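Local coordinates for ALKF (Bacillus cereus, PDB 3ZBO), which is of unknown function but has affinity for branched DNA structures, and is related to the HEAT-like repeat DNA glycosylases AlkC and AlkD, at residues I27-S30 and P36-G39; E61-G66 and D102-V107; W140-R145 and N182-S187; S153-M158 and V189-K194; T165-P170 and G203-K208. All coordinates share one frame; numbering follows the deposited sequence. Where two conformers were deposited one is given.

In the fold
The chain is mostly helical, with one small two-stranded sheet. Contacts 1 and 2 come in series, then the segments of contacts 3, 4 and 5 alternate. Contacts 1 and 2 have centres about 14 Å apart and touch through Pro36 and Gly66. Trp140 joins contact 2 to contact 3 by reaching helix 98-110. Contacts 3 and 4 have centres about 11 Å apart and meet at Val184, which touches Ile155 and Leu191. Contact 5 lies about 20 Å, centre to centre, from each of these two. Contacts 2, 3 and 4 pack helix on helix, consistent with a HEAT-like repeat protein. Contacts 1 and 5 settle a loop and a strand beside the helices.

Contact 1 (I27-S30 and P36-G39); sequences IYIS and PVFG
This is a local, largely buried apolar contact at the end of helix 22-30: Tyr28 and Ile29 pack against Val37 and Gly39 of the loop that follows. Val37 divides its two methyl groups between them. Its CG1 lies between the backbone N and the carbonyl carbon (chi1 58°). That methyl meets Ile29, with 3.9 Å from Val37 CG1 to Ile29 CG1. Ile29 CD1 also lies 3.9 Å from Val37 CG1, so the outer arm of the isoleucine runs past one methyl. The other methyl comes to the edge of the tyrosine ring, with 4.2 Å from Val37 CG2 to Tyr28 CD2.

The loop backbone also reaches this ring: Gly39 CA comes in obliquely, 3.9 Å from both CD2 and CE2 of Tyr28. Gly39 has positive phi (86°), a backbone conformation that suits glycine. The polar end of the tyrosine passes beyond the contact, and Tyr28 OH is hydrogen-bonded to Val40 O. Tyr68 makes an edge-to-face pair with the Tyr28 ring. The loop has a polar hold of its own. Phe38 N and Gly39 N are both hydrogen-bonded to Asp69 OD2, at the start of helix 68-77.

The contact itself is therefore van der Waals packing, and the directional bonds come from residues beside it. A carboxylate grips two successive loop amides, while the phenol hydroxyl ties the helix to the loop. Together these bonds would hold Val37 and Gly39 against the ring.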
# COMPACT_ATOMS: atom_id res chain seq x y z
N ILE A 27 -2.53 -15.39 -10.23
CA ILE A 27 -3.13 -14.11 -10.00
C ILE A 27 -2.02 -13.08 -9.73
O ILE A 27 -2.05 -11.94 -10.25
CB ILE A 27 -4.11 -14.19 -8.88
CG1 ILE A 27 -5.38 -14.95 -9.35
CG2 ILE A 27 -4.47 -12.85 -8.42
CD1 ILE A 27 -6.29 -15.26 -8.20
N TYR A 28 -1.04 -13.50 -8.90
CA TYR A 28 0.05 -12.54 -8.61
C TYR A 28 0.82 -12.21 -9.84
O TYR A 28 1.16 -11.01 -10.08
CB TYR A 28 0.97 -13.14 -7.54
CG TYR A 28 0.43 -13.18 -6.14
CD1 TYR A 28 -0.79 -12.52 -5.74
CD2 TYR A 28 1.19 -13.87 -5.19
CE1 TYR A 28 -1.19 -12.59 -4.47
CE2 TYR A 28 0.76 -13.98 -3.91
CZ TYR A 28 -0.40 -13.32 -3.55
OH TYR A 28 -0.78 -13.40 -2.21
N ILE A 29 1.08 -13.20 -10.68
CA ILE A 29 1.78 -12.94 -11.94
C ILE A 29 0.91 -12.05 -12.89
O ILE A 29 1.47 -11.11 -13.56
CB ILE A 29 2.20 -14.30 -12.57
CG1 ILE A 29 3.33 -14.86 -11.69
CG2 ILE A 29 2.75 -14.06 -13.96
CD1 ILE A 29 3.76 -16.32 -12.15
N SER A 30 -0.40 -12.27 -12.90
CA SER A 30 -1.30 -11.43 -13.67
C SER A 30 -1.22 -9.97 -13.23
O SER A 30 -1.30 -9.03 -14.01
CB SER A 30 -2.73 -12.01 -13.53
OG SER A 30 -3.47 -11.32 -12.58
N PRO A 36 11.11 -15.25 -9.07
CA PRO A 36 10.50 -16.30 -8.29
C PRO A 36 9.33 -15.82 -7.49
O PRO A 36 9.39 -14.73 -6.88
CB PRO A 36 11.65 -16.74 -7.35
CG PRO A 36 12.43 -15.52 -7.14
CD PRO A 36 12.30 -14.65 -8.41
N VAL A 37 8.30 -16.66 -7.45
CA VAL A 37 7.08 -16.34 -6.70
C VAL A 37 6.40 -17.65 -6.40
O VAL A 37 6.36 -18.56 -7.28
CB VAL A 37 6.20 -15.30 -7.47
CG1 VAL A 37 5.82 -15.83 -8.84
CG2 VAL A 37 4.91 -15.02 -6.67
N PHE A 38 5.87 -17.77 -5.19
CA PHE A 38 5.24 -19.00 -4.83
C PHE A 38 3.71 -18.93 -4.84
O PHE A 38 3.04 -19.98 -5.08
CB PHE A 38 5.61 -19.44 -3.42
CG PHE A 38 7.09 -19.63 -3.14
CD1 PHE A 38 7.97 -20.19 -4.06
CD2 PHE A 38 7.59 -19.19 -1.91
CE1 PHE A 38 9.34 -20.41 -3.74
CE2 PHE A 38 8.97 -19.37 -1.58
CZ PHE A 38 9.79 -19.98 -2.47
N GLY A 39 3.13 -17.75 -4.56
CA GLY A 39 1.67 -17.71 -4.55
C GLY A 39 1.12 -18.11 -3.20
O GLY A 39 0.23 -19.01 -3.05

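Contact 2 (E61-G66 and D102-V107); sequences ELYATG and DYVVAV
Tyr63, late in helix 56-63, reaches across to Val104 and Val105 on helix 98-110, and all three residues are buried. The apolar part is small. Val104 CG1 sits at the ring edge, 4.2 Å from Tyr63 CE1, and the two side chains run past one another, head to tail. Val105 crosses the tyrosine at about a right angle. Val105 CG2 approaches the ring end obliquely, 4.2 Å from Tyr63 CZ and 3.3 Å from Tyr63 OH. The ring gets there because its CG is anti to the backbone N (chi1 -162°), which carries it out toward helix 98-110. That helix has a wider pi-type turn at 102-105, so both valines belong to a locally widened stretch.

The polar and aromatic partners lie just outside. Tyr63 OH is hydrogen-bonded to Trp91 O, and the Tyr63 ring also stacks on the Trp91 ring. One residue thus holds both the hydroxyl and the ring.

A third group of bonds shapes the type I turn from Tyr63 to Gly66. Leu62 O accepts two bonds from Thr65, one from OG1 at 2.7 Å and one from N at 3.1 Å. The hydroxyl comes in almost in line with the carbonyl bond (161°). Thr65 OG1 is also bonded to Asn67 N. Gly66 then leaves the helix with positive phi.

The chemistry is that of a buried phenol with a satisfied hydroxyl. Its oxygen lies close to a valine methyl, while its hydrogen bond goes to Trp91 O.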
# COMPACT_ATOMS: atom_id res chain seq x y z
N GLU A 61 16.89 -10.34 4.90
CA GLU A 61 17.24 -11.42 4.00
C GLU A 61 16.08 -11.87 3.10
O GLU A 61 16.33 -12.19 1.92
CB GLU A 61 17.75 -12.63 4.81
CG GLU A 61 19.01 -12.34 5.56
CD GLU A 61 19.70 -13.66 6.05
OE1 GLU A 61 19.71 -14.71 5.35
OE2 GLU A 61 20.30 -13.58 7.16
N LEU A 62 14.89 -11.88 3.68
CA LEU A 62 13.70 -12.31 2.90
C LEU A 62 13.44 -11.25 1.84
O LEU A 62 13.15 -11.64 0.66
CB LEU A 62 12.49 -12.46 3.82
CG LEU A 62 12.65 -13.64 4.75
CD1 LEU A 62 11.55 -13.55 5.75
CD2 LEU A 62 12.55 -14.94 4.00
N TYR A 63 13.57 -9.97 2.17
CA TYR A 63 13.22 -8.96 1.12
C TYR A 63 14.22 -9.01 -0.04
O TYR A 63 13.86 -8.82 -1.23
CB TYR A 63 13.21 -7.57 1.79
CG TYR A 63 12.46 -6.59 0.93
CD1 TYR A 63 11.07 -6.50 0.98
CD2 TYR A 63 13.17 -5.75 0.07
CE1 TYR A 63 10.36 -5.57 0.17
CE2 TYR A 63 12.51 -4.86 -0.78
CZ TYR A 63 11.10 -4.80 -0.70
OH TYR A 63 10.45 -3.89 -1.52
N ALA A 64 15.46 -9.39 0.27
CA ALA A 64 16.51 -9.46 -0.74
C ALA A 64 16.36 -10.58 -1.70
O ALA A 64 17.15 -10.64 -2.69
CB ALA A 64 17.93 -9.56 -0.04
N THR A 65 15.48 -11.55 -1.39
CA THR A 65 15.27 -12.69 -2.32
C THR A 65 14.75 -12.22 -3.67
O THR A 65 14.95 -12.92 -4.68
CB THR A 65 14.30 -13.71 -1.78
OG1 THR A 65 13.04 -13.15 -1.61
CG2 THR A 65 14.86 -14.32 -0.47
N GLY A 66 14.00 -11.13 -3.67
CA GLY A 66 13.24 -10.77 -4.87
C GLY A 66 12.07 -11.70 -5.16
O GLY A 66 11.47 -11.55 -6.24
N ASP A 102 2.73 -0.80 -2.72
CA ASP A 102 1.49 -0.27 -2.07
C ASP A 102 1.13 -1.16 -0.86
O ASP A 102 0.65 -0.59 0.14
CB ASP A 102 0.32 -0.30 -3.02
CG ASP A 102 0.52 0.57 -4.28
OD1 ASP A 102 1.55 1.26 -4.41
OD2 ASP A 102 -0.43 0.43 -5.09
N TYR A 103 1.33 -2.50 -0.96
CA TYR A 103 0.81 -3.39 0.09
C TYR A 103 1.93 -3.95 1.00
O TYR A 103 1.65 -4.56 2.04
CB TYR A 103 0.04 -4.55 -0.54
CG TYR A 103 -1.03 -4.14 -1.50
CD1 TYR A 103 -1.77 -2.94 -1.35
CD2 TYR A 103 -1.27 -4.95 -2.61
CE1 TYR A 103 -2.81 -2.62 -2.27
CE2 TYR A 103 -2.24 -4.60 -3.51
CZ TYR A 103 -2.95 -3.47 -3.33
OH TYR A 103 -3.87 -3.16 -4.32
N VAL A 104 3.20 -3.65 0.68
CA VAL A 104 4.34 -4.15 1.49
C VAL A 104 5.17 -2.95 1.99
O VAL A 104 5.08 -2.60 3.17
CB VAL A 104 5.24 -5.07 0.70
CG1 VAL A 104 6.42 -5.54 1.61
CG2 VAL A 104 4.47 -6.28 0.22
N VAL A 105 5.82 -2.17 1.11
CA VAL A 105 6.61 -1.08 1.60
C VAL A 105 5.76 0.03 2.21
O VAL A 105 6.10 0.51 3.29
CB VAL A 105 7.47 -0.55 0.43
CG1 VAL A 105 8.41 0.56 0.98
CG2 VAL A 105 8.37 -1.69 -0.18
N ALA A 106 4.67 0.46 1.54
CA ALA A 106 3.86 1.56 2.12
C ALA A 106 3.25 1.11 3.46
O ALA A 106 3.06 1.97 4.34
CB ALA A 106 2.75 1.90 1.14
N VAL A 107 2.87 -0.18 3.59
CA VAL A 107 2.21 -0.58 4.83
C VAL A 107 3.30 -0.63 5.94
O VAL A 107 3.01 -0.12 7.05
CB VAL A 107 1.54 -1.92 4.64
CG1 VAL A 107 0.91 -2.39 5.97
CG2 VAL A 107 0.46 -1.93 3.57

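Contact 3 (W140-R145 and N182-S187); sequences WLLGNR and NTVAIS
Leu142, near the end of helix 128-144, points at Thr183, Val184 and Ser187 of helix 171-187. Leu142 CB meets the Thr183 methyl, with 3.7 Å to Thr183 CG2, and lies 4.5 Å from Ser187 CB. The next carbon, CG, stands anti to the carbonyl carbon (chi1 -76°), and the branch slants across Thr183 and Val184. At the tip, Leu142 CD1 is 3.8 Å from Val184 CG2 and 4.0 Å from Thr183 CG2, so it touches both methyl groups. Phe150 and Phe180 also touch this leucine. Behind the side chain, Leu142 O lies 3.7 Å from Ser187 CB.

The two helices are next but one in sequence. Their local segments run nearly parallel, with axes 14° apart and 9.7 Å distant. The hydroxyls turn to other partners, Thr183 OG1 to Asn179 O and Ser187 OG to Phe234 O. Lys235 NZ is hydrogen-bonded to Leu142 O, Arg145 O and Ser187 O.

Methyl packing therefore joins the helix flanks, while a lysine joins their C-terminal ends. An ammonium group there would probably offset the partial negative charge of both helix ends.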
# COMPACT_ATOMS: atom_id res chain seq x y z
N TRP A 140 -3.06 4.28 4.39
CA TRP A 140 -2.95 3.39 5.54
C TRP A 140 -2.86 4.21 6.80
O TRP A 140 -3.44 3.78 7.83
CB TRP A 140 -1.71 2.47 5.42
CG TRP A 140 -1.65 1.81 4.04
CD1 TRP A 140 -0.46 1.61 3.36
CD2 TRP A 140 -2.70 1.34 3.16
NE1 TRP A 140 -0.69 1.01 2.13
CE2 TRP A 140 -2.04 0.91 1.94
CE3 TRP A 140 -4.14 1.34 3.20
CZ2 TRP A 140 -2.74 0.34 0.87
CZ3 TRP A 140 -4.82 0.83 2.15
CH2 TRP A 140 -4.14 0.35 0.95
N LEU A 141 -2.17 5.35 6.75
CA LEU A 141 -2.08 6.21 7.98
C LEU A 141 -3.46 6.75 8.35
O LEU A 141 -3.83 6.77 9.56
CB LEU A 141 -1.19 7.41 7.69
CG LEU A 141 0.28 7.11 7.58
CD1 LEU A 141 0.90 8.38 7.12
CD2 LEU A 141 0.85 6.66 8.91
N LEU A 142 -4.26 7.14 7.37
CA LEU A 142 -5.62 7.73 7.71
C LEU A 142 -6.48 6.64 8.35
O LEU A 142 -7.41 6.99 9.09
CB LEU A 142 -6.23 8.20 6.43
CG LEU A 142 -5.62 9.48 5.95
CD1 LEU A 142 -6.00 9.77 4.47
CD2 LEU A 142 -5.92 10.73 6.86
N GLY A 143 -6.13 5.33 8.18
CA GLY A 143 -6.86 4.28 8.94
C GLY A 143 -6.26 3.83 10.25
O GLY A 143 -6.94 3.11 11.06
N ASN A 144 -5.00 4.17 10.52
CA ASN A 144 -4.39 3.75 11.78
C ASN A 144 -3.90 4.93 12.62
O ASN A 144 -3.13 4.74 13.55
CB ASN A 144 -3.28 2.73 11.53
CG ASN A 144 -2.91 1.97 12.79
OD1 ASN A 144 -3.76 1.70 13.64
ND2 ASN A 144 -1.66 1.61 12.90
N ARG A 145 -4.44 6.12 12.33
CA ARG A 145 -4.00 7.28 13.12
C ARG A 145 -5.22 8.11 13.41
O ARG A 145 -6.18 8.22 12.64
CB ARG A 145 -2.99 8.18 12.37
CG ARG A 145 -1.65 7.54 11.96
CD ARG A 145 -0.71 7.20 13.04
NE ARG A 145 0.34 6.38 12.40
CZ ARG A 145 1.56 6.23 12.85
NH1 ARG A 145 1.93 6.84 14.00
NH2 ARG A 145 2.40 5.53 12.13
N ASN A 182 -10.79 8.22 -1.85
CA ASN A 182 -11.76 7.43 -1.10
C ASN A 182 -11.51 7.40 0.35
O ASN A 182 -12.44 7.52 1.12
CB ASN A 182 -11.62 5.96 -1.53
CG ASN A 182 -12.42 5.58 -2.67
OD1 ASN A 182 -13.61 5.19 -2.46
ND2 ASN A 182 -11.77 5.33 -3.79
N THR A 183 -10.25 7.34 0.76
CA THR A 183 -9.89 7.16 2.17
C THR A 183 -10.11 8.46 2.90
O THR A 183 -10.60 8.44 4.05
CB THR A 183 -8.42 6.70 2.29
OG1 THR A 183 -8.30 5.45 1.62
CG2 THR A 183 -8.14 6.45 3.80
N VAL A 184 -9.73 9.60 2.30
CA VAL A 184 -10.00 10.93 2.98
C VAL A 184 -11.52 11.04 3.15
O VAL A 184 -11.99 11.42 4.23
CB VAL A 184 -9.44 12.12 2.16
CG1 VAL A 184 -9.95 13.45 2.83
CG2 VAL A 184 -7.87 12.08 2.17
N ALA A 185 -12.30 10.73 2.11
CA ALA A 185 -13.78 10.95 2.25
C ALA A 185 -14.38 10.15 3.36
O ALA A 185 -15.40 10.62 3.95
CB ALA A 185 -14.40 10.64 0.93
N ILE A 186 -13.91 8.95 3.60
CA ILE A 186 -14.47 8.10 4.63
C ILE A 186 -13.76 8.19 5.95
O ILE A 186 -14.41 8.19 7.02
CB ILE A 186 -14.50 6.64 4.08
CG1 ILE A 186 -15.42 6.53 2.88
CG2 ILE A 186 -14.94 5.68 5.22
CD1 ILE A 186 -16.86 7.11 3.07
N SER A 187 -12.42 8.24 5.97
CA SER A 187 -11.69 8.13 7.22
C SER A 187 -11.13 9.45 7.79
O SER A 187 -10.57 9.39 8.86
CB SER A 187 -10.54 7.12 7.09
OG SER A 187 -11.06 5.81 6.76

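Contact 4 (S153-M158 and V189-K194); sequences SKISDM and VPLHEK
Leu191 CD1 presses into helix 152-165 at Ile155 and Ser156. Leu191 CD1 lies 3.7 Å from Ile155 CG2, and the two apolar side chains run at a slant to each other. The same methyl comes up to the backbone, with Leu191 CD1 3.5 Å from Ser156 N and 3.8 Å from Ser156 CB. A second touch is made by Lys194. Lys194 CE is 3.5 Å from Ser156 OG, and Lys194 CD is 3.6 Å from that oxygen. The lysine nitrogen is farther, with 4.1 Å from Lys194 NZ to Ser156 OG, so the serine meets the methylene part of the chain.

Torsions explain this. The Lys194 chain is extended until its last bend (chi4 87°), which swings NZ aside from the line of the chain. Lys194 NZ forms a salt bridge with Glu160 OE2. The serine hydroxyl faces the lysine because OG is anti to its own backbone N (chi1 -179°).

Around this first shell, Glu152 and Leu159 of helix 152-165 also touch Leu191. Val184 of helix 171-187 touches both Leu191 and Ile155, and Phe150, Phe180 and Tyr188 pack on Ile155. Leu191 itself occupies the N-cap position of helix 192-202, just after the 3-10 turn 189-190.

Helices 152-165 and 192-202 are next but one in sequence, with helix 171-187 between them. Such packing of alternate helices, with Val184 of the intervening helix touching both, is consistent with the alpha-alpha superhelix of HEAT-like repeats.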
# COMPACT_ATOMS: atom_id res chain seq x y z
N SER A 153 -4.87 21.51 6.49
CA SER A 153 -4.51 22.18 5.28
C SER A 153 -3.57 21.33 4.37
O SER A 153 -3.71 21.44 3.17
CB SER A 153 -3.81 23.59 5.63
OG SER A 153 -2.66 23.35 6.34
N LYS A 154 -2.69 20.49 4.92
CA LYS A 154 -1.85 19.64 4.11
C LYS A 154 -2.76 18.64 3.36
O LYS A 154 -2.57 18.46 2.15
CB LYS A 154 -0.88 18.86 4.97
CG LYS A 154 0.15 18.10 4.15
CD LYS A 154 0.98 17.21 5.16
CE LYS A 154 2.17 16.65 4.58
NZ LYS A 154 2.78 15.86 5.73
N ILE A 155 -3.68 18.00 4.12
CA ILE A 155 -4.57 17.03 3.39
C ILE A 155 -5.41 17.72 2.34
O ILE A 155 -5.62 17.22 1.24
CB ILE A 155 -5.46 16.28 4.43
CG1 ILE A 155 -4.64 15.51 5.44
CG2 ILE A 155 -6.48 15.32 3.68
CD1 ILE A 155 -3.64 14.47 4.90
N SER A 156 -5.92 18.95 2.63
CA SER A 156 -6.67 19.65 1.63
C SER A 156 -5.85 19.95 0.37
O SER A 156 -6.35 19.80 -0.76
CB SER A 156 -7.19 20.94 2.33
OG SER A 156 -7.96 21.69 1.42
N ASP A 157 -4.60 20.37 0.58
CA ASP A 157 -3.73 20.69 -0.55
C ASP A 157 -3.44 19.39 -1.36
O ASP A 157 -3.37 19.43 -2.61
CB ASP A 157 -2.42 21.30 -0.05
CG ASP A 157 -2.56 22.72 0.44
OD1 ASP A 157 -3.56 23.35 0.17
OD2 ASP A 157 -1.53 23.16 1.03
N MET A 158 -3.29 18.27 -0.65
CA MET A 158 -3.15 16.98 -1.31
C MET A 158 -4.39 16.61 -2.12
O MET A 158 -4.24 16.09 -3.28
CB MET A 158 -2.84 15.89 -0.27
CG MET A 158 -1.42 16.06 0.30
SD MET A 158 -1.13 15.00 1.67
CE MET A 158 -0.90 13.42 0.84
N VAL A 189 -12.82 12.77 8.49
CA VAL A 189 -14.06 13.57 8.44
C VAL A 189 -13.89 15.07 8.35
O VAL A 189 -14.79 15.74 7.79
CB VAL A 189 -15.07 13.23 9.56
CG1 VAL A 189 -15.48 11.80 9.48
CG2 VAL A 189 -14.55 13.56 10.94
N PRO A 190 -12.75 15.63 8.82
CA PRO A 190 -12.68 17.11 8.55
C PRO A 190 -12.81 17.57 7.13
O PRO A 190 -13.27 18.68 6.85
CB PRO A 190 -11.35 17.48 9.19
CG PRO A 190 -11.14 16.46 10.26
CD PRO A 190 -11.64 15.12 9.61
N LEU A 191 -12.46 16.72 6.16
CA LEU A 191 -12.56 17.06 4.78
C LEU A 191 -13.45 16.05 4.02
O LEU A 191 -13.33 15.91 2.79
CB LEU A 191 -11.14 17.05 4.13
CG LEU A 191 -10.30 18.20 4.67
CD1 LEU A 191 -8.89 18.07 4.18
CD2 LEU A 191 -10.86 19.53 4.30
N HIS A 192 -14.44 15.50 4.77
CA HIS A 192 -15.42 14.61 4.06
C HIS A 192 -16.08 15.29 2.88
O HIS A 192 -16.09 14.74 1.74
CB HIS A 192 -16.51 14.15 5.05
CG HIS A 192 -17.57 13.42 4.33
ND1 HIS A 192 -18.89 13.82 4.16
CD2 HIS A 192 -17.43 12.29 3.62
CE1 HIS A 192 -19.54 12.90 3.42
NE2 HIS A 192 -18.66 11.96 3.11
N GLU A 193 -16.62 16.51 3.07
CA GLU A 193 -17.37 17.12 1.98
C GLU A 193 -16.48 17.49 0.82
O GLU A 193 -16.88 17.28 -0.32
CB GLU A 193 -18.15 18.35 2.50
CG GLU A 193 -19.08 17.94 3.67
CD GLU A 193 -18.31 17.67 5.09
OE1 GLU A 193 -17.05 18.08 5.38
OE2 GLU A 193 -19.03 16.97 5.92
N LYS A 194 -15.26 17.99 1.08
CA LYS A 194 -14.38 18.40 -0.04
C LYS A 194 -13.97 17.16 -0.84
O LYS A 194 -13.84 17.25 -2.03
CB LYS A 194 -13.13 19.09 0.51
CG LYS A 194 -12.17 19.53 -0.55
CD LYS A 194 -10.93 20.30 0.03
CE LYS A 194 -10.10 20.75 -1.14
NZ LYS A 194 -10.56 22.06 -1.69

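Contact 5 (T165-P170 and G203-K208); sequences TIHHSP and GIVEVK
With CG1 anti to its backbone N (chi1 -169°), Ile166 extends to Val205, while a chi1 of -70° brings the end of the His167 ring to Ile204. The two residues are neighbours in a 3-10 turn. The extended arm of Ile166 meets Val205 tip to tip, with 3.7 Å from Ile166 CD1 to Val205 CG2. The edge of the imidazole faces the strand, with 3.3 Å from His167 CE1 to Ile204 O, near the ring plane. His167 CE1 is also 4.0 Å from Val205 CG2. Ile166 supports the imidazole too, since Ile166 CG2 lies 4.0 Å above the His167 ring, over its centre.

His167 NE2 is hydrogen-bonded to Val202 O, at the end of helix 192-202. The turn itself is closed on Thr165 O. His168 N and Ser169 OG reach this oxygen from opposite faces of its plane, at 3.0 Å and 2.8 Å. Val205 pairs by backbone bonds with Leu217 in the two-stranded sheet.

Apolar tips thus meet on the buried side, while an exposed histidine borders two backbone carbonyls. Its bond to Val202 O is consistent with a proton on NE2, and would help fix the ring's rotation.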
# COMPACT_ATOMS: atom_id res chain seq x y z
N THR A 165 -4.12 16.72 -11.02
CA THR A 165 -3.06 15.99 -11.69
C THR A 165 -3.27 14.48 -11.84
O THR A 165 -2.52 13.79 -12.60
CB THR A 165 -1.68 16.12 -11.02
OG1 THR A 165 -1.63 15.45 -9.72
CG2 THR A 165 -1.29 17.65 -10.76
N ILE A 166 -4.34 13.96 -11.25
CA ILE A 166 -4.55 12.50 -11.38
C ILE A 166 -4.63 11.97 -12.84
O ILE A 166 -4.08 10.90 -13.18
CB ILE A 166 -5.76 12.03 -10.52
CG1 ILE A 166 -5.79 10.52 -10.45
CG2 ILE A 166 -7.13 12.57 -11.13
CD1 ILE A 166 -6.78 9.98 -9.32
N HIS A 167 -5.31 12.72 -13.70
CA HIS A 167 -5.54 12.19 -15.02
C HIS A 167 -4.29 12.20 -15.87
O HIS A 167 -4.28 11.59 -16.91
CB HIS A 167 -6.69 12.97 -15.68
CG HIS A 167 -8.02 12.70 -15.06
ND1 HIS A 167 -8.56 11.44 -14.94
CD2 HIS A 167 -8.96 13.54 -14.59
CE1 HIS A 167 -9.76 11.51 -14.39
NE2 HIS A 167 -10.01 12.78 -14.14
N HIS A 168 -3.24 12.87 -15.40
CA HIS A 168 -1.96 12.87 -16.19
C HIS A 168 -0.85 12.29 -15.34
O HIS A 168 0.34 12.39 -15.70
CB HIS A 168 -1.63 14.29 -16.62
CG HIS A 168 -2.60 14.78 -17.68
ND1 HIS A 168 -3.66 15.61 -17.39
CD2 HIS A 168 -2.75 14.42 -18.98
CE1 HIS A 168 -4.36 15.83 -18.49
NE2 HIS A 168 -3.84 15.12 -19.48
N SER A 169 -1.22 11.55 -14.30
CA SER A 169 -0.19 10.86 -13.49
C SER A 169 0.11 9.47 -14.05
O SER A 169 -0.67 8.91 -14.81
CB SER A 169 -0.79 10.69 -12.11
OG SER A 169 -0.78 11.99 -11.46
N PRO A 170 1.28 8.89 -13.69
CA PRO A 170 1.56 7.52 -14.08
C PRO A 170 0.51 6.56 -13.58
O PRO A 170 -0.13 6.86 -12.57
CB PRO A 170 2.93 7.25 -13.40
CG PRO A 170 3.54 8.61 -13.13
CD PRO A 170 2.33 9.49 -12.86
N GLY A 203 -14.14 12.20 -11.46
CA GLY A 203 -14.88 11.28 -12.28
C GLY A 203 -14.16 9.94 -12.39
O GLY A 203 -13.39 9.57 -11.53
N ILE A 204 -14.37 9.24 -13.49
CA ILE A 204 -13.76 7.96 -13.69
C ILE A 204 -12.23 8.12 -13.96
O ILE A 204 -11.81 8.98 -14.72
CB ILE A 204 -14.32 7.25 -14.95
CG1 ILE A 204 -15.84 6.98 -14.76
CG2 ILE A 204 -13.59 5.92 -15.26
CD1 ILE A 204 -16.10 6.02 -13.58
N VAL A 205 -11.46 7.26 -13.29
CA VAL A 205 -9.99 7.26 -13.45
C VAL A 205 -9.62 5.94 -14.08
O VAL A 205 -10.03 4.84 -13.58
CB VAL A 205 -9.33 7.34 -12.02
CG1 VAL A 205 -7.81 7.06 -12.11
CG2 VAL A 205 -9.59 8.79 -11.48
N GLU A 206 -8.93 6.03 -15.21
CA GLU A 206 -8.60 4.83 -15.99
C GLU A 206 -7.15 4.46 -15.74
O GLU A 206 -6.24 5.21 -16.11
CB GLU A 206 -8.88 5.04 -17.51
CG GLU A 206 -8.40 3.80 -18.26
CD GLU A 206 -8.59 3.91 -19.74
OE1 GLU A 206 -9.04 4.91 -20.30
OE2 GLU A 206 -8.26 2.88 -20.38
N VAL A 207 -6.98 3.32 -15.09
CA VAL A 207 -5.64 2.76 -14.82
C VAL A 207 -5.34 1.74 -15.94
O VAL A 207 -5.92 0.67 -16.01
CB VAL A 207 -5.61 2.03 -13.47
CG1 VAL A 207 -4.20 1.51 -13.18
CG2 VAL A 207 -6.00 3.01 -12.33
N LYS A 208 -4.42 2.18 -16.82
CA LYS A 208 -3.97 1.28 -17.92
C LYS A 208 -3.00 0.29 -17.38
O LYS A 208 -2.23 0.59 -16.48
CB LYS A 208 -3.33 2.17 -18.97
CG LYS A 208 -4.36 3.07 -19.58
CD LYS A 208 -3.73 4.01 -20.54
CE LYS A 208 -4.80 5.08 -20.90
NZ LYS A 208 -4.17 6.27 -21.58